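Local structure of glycerol dehydratase (Clostridium butyricum, 1R9D) at residues T475-F478 with E479-K482. The protein probably acts as a glycyl radical lyase that dehydrates glycerol without vitamin B12. Numbering follows the deposited sequence.
Sequences TQNF and EEMK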
loop_
_atom_site.group_PDB
_atom_site.type_symbol
_atom_site.label_atom_id
_atom_site.label_comp_id
_atom_site.label_asym_id
_atom_site.label_seq_id
_atom_site.Cartn_x
_atom_site.Cartn_y
_atom_site.Cartn_z
ATOM N N THR A 475 -13.819 -35.214 11.650
ATOM C CA THR A 475 -14.598 -36.037 10.743
ATOM C C THR A 475 -15.025 -37.334 11.432
ATOM O O THR A 475 -14.544 -37.662 12.515
ATOM C CB THR A 475 -13.789 -36.361 9.474
ATOM O OG1 THR A 475 -12.454 -36.738 9.840
ATOM C CG2 THR A 475 -13.738 -35.142 8.552
ATOM N N GLN A 476 -15.940 -38.057 10.800
ATOM C CA GLN A 476 -16.448 -39.314 11.344
ATOM C C GLN A 476 -15.350 -40.251 11.853
ATOM O O GLN A 476 -14.336 -40.458 11.184
ATOM C CB GLN A 476 -17.279 -40.025 10.277
ATOM C CG GLN A 476 -17.634 -41.461 10.606
ATOM C CD GLN A 476 -18.451 -42.112 9.515
ATOM O OE1 GLN A 476 -18.144 -41.977 8.331
ATOM N NE2 GLN A 476 -19.496 -42.836 9.908
ATOM N N ASN A 477 -15.559 -40.814 13.041
ATOM C CA ASN A 477 -14.597 -41.745 13.626
ATOM C C ASN A 477 -14.416 -42.933 12.687
ATOM O O ASN A 477 -15.392 -43.555 12.264
ATOM C CB ASN A 477 -15.092 -42.248 14.984
ATOM C CG ASN A 477 -15.226 -41.137 16.005
ATOM O OD1 ASN A 477 -14.255 -40.445 16.318
ATOM N ND2 ASN A 477 -16.434 -40.959 16.535
ATOM N N PHE A 478 -13.164 -43.239 12.365
ATOM C CA PHE A 478 -12.846 -44.346 11.470
ATOM C C PHE A 478 -13.439 -45.670 11.967
ATOM O O PHE A 478 -13.903 -46.486 11.172
ATOM C CB PHE A 478 -11.327 -44.488 11.341
ATOM C CG PHE A 478 -10.895 -45.532 10.355
ATOM C CD1 PHE A 478 -9.799 -46.344 10.623
ATOM C CD2 PHE A 478 -11.569 -45.694 9.148
ATOM C CE1 PHE A 478 -9.379 -47.304 9.704
ATOM C CE2 PHE A 478 -11.158 -46.651 8.220
ATOM C CZ PHE A 478 -10.061 -47.457 8.499
ATOM N N GLU A 479 -13.420 -45.872 13.282
ATOM C CA GLU A 479 -13.945 -47.098 13.887
ATOM C C GLU A 479 -15.418 -47.332 13.590
ATOM O O GLU A 479 -15.883 -48.471 13.590
ATOM C CB GLU A 479 -13.754 -47.078 15.409
ATOM C CG GLU A 479 -12.313 -46.947 15.867
ATOM C CD GLU A 479 -11.894 -45.505 16.088
ATOM O OE1 GLU A 479 -12.124 -44.664 15.189
ATOM O OE2 GLU A 479 -11.325 -45.218 17.163
ATOM N N GLU A 480 -16.150 -46.254 13.332
ATOM C CA GLU A 480 -17.578 -46.347 13.062
ATOM C C GLU A 480 -17.953 -46.426 11.586
ATOM O O GLU A 480 -19.131 -46.570 11.253
ATOM C CB GLU A 480 -18.295 -45.152 13.691
ATOM C CG GLU A 480 -18.207 -45.103 15.205
ATOM C CD GLU A 480 -18.642 -43.764 15.762
ATOM O OE1 GLU A 480 -19.690 -43.246 15.318
ATOM O OE2 GLU A 480 -17.939 -43.232 16.648
ATOM N N MET A 481 -16.964 -46.329 10.703
ATOM C CA MET A 481 -17.233 -46.386 9.271
ATOM C C MET A 481 -17.579 -47.788 8.793
ATOM O O MET A 481 -16.928 -48.762 9.165
ATOM C CB MET A 481 -16.031 -45.867 8.485
ATOM C CG MET A 481 -15.773 -44.391 8.674
ATOM S SD MET A 481 -14.388 -43.825 7.679
ATOM C CE MET A 481 -14.354 -42.091 8.152
ATOM N N LYS A 482 -18.604 -47.879 7.952
ATOM C CA LYS A 482 -19.040 -49.165 7.423
ATOM C C LYS A 482 -18.810 -49.287 5.921
ATOM O O LYS A 482 -18.987 -50.363 5.351
ATOM C CB LYS A 482 -20.522 -49.378 7.734
ATOM C CG LYS A 482 -20.843 -49.366 9.221
ATOM C CD LYS A 482 -22.341 -49.507 9.464
ATOM C CE LYS A 482 -22.674 -49.410 10.948
ATOM N NZ LYS A 482 -24.149 -49.429 11.183
HETATM O O HOH W 1 -20.073 -42.713 12.741
#
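The side chains of N477 and E480 run alongside each other in the same direction. The amide ND2 of N477 donates to OE2 of E480 at 2.7 Å. The bond is bent, 140° at the hydrogen, and the two flat groups are turned 46° from each other. ND2 approaches OE2 from well out of the carboxylate plane. A water links Q476 to the same carboxylate: it accepts from NE2 of Q476 and donates to OE1 of E480, 2.7 Å from OE1. NE2 also makes a weak hydrogen bond to OE2 of E486. The backbone here forms a short 3-10 segment, F478 to E480, in the loop that joins helix 453-461 to helix 484-516. Its two successive i to i+3 bonds run from E480 N to N477 O, 3.0 Å, and from M481 N to F478 O, 3.1 Å. The turn brings M481 back beside F478. M481 is extended beyond CG, and its SD reaches the edge of the F478 ring, in the ring plane, with SD 3.7 Å from CD2. This is an edge-on Met-aromatic contact. The Q476 side chain, with CG anti to the backbone N (chi1 168°), runs out across M481, and its OE1 lies 3.4 Å from M481 CG. The methyl CE of M481 reaches back to the backbone O of Q476, also at 3.4 Å. F478 and M481 are buried, and both touch F568 of helix 553-569; F478 also packs on P575 and L578. OE2 of E479 forms a salt bridge with NZ of K579 on helix 575-583.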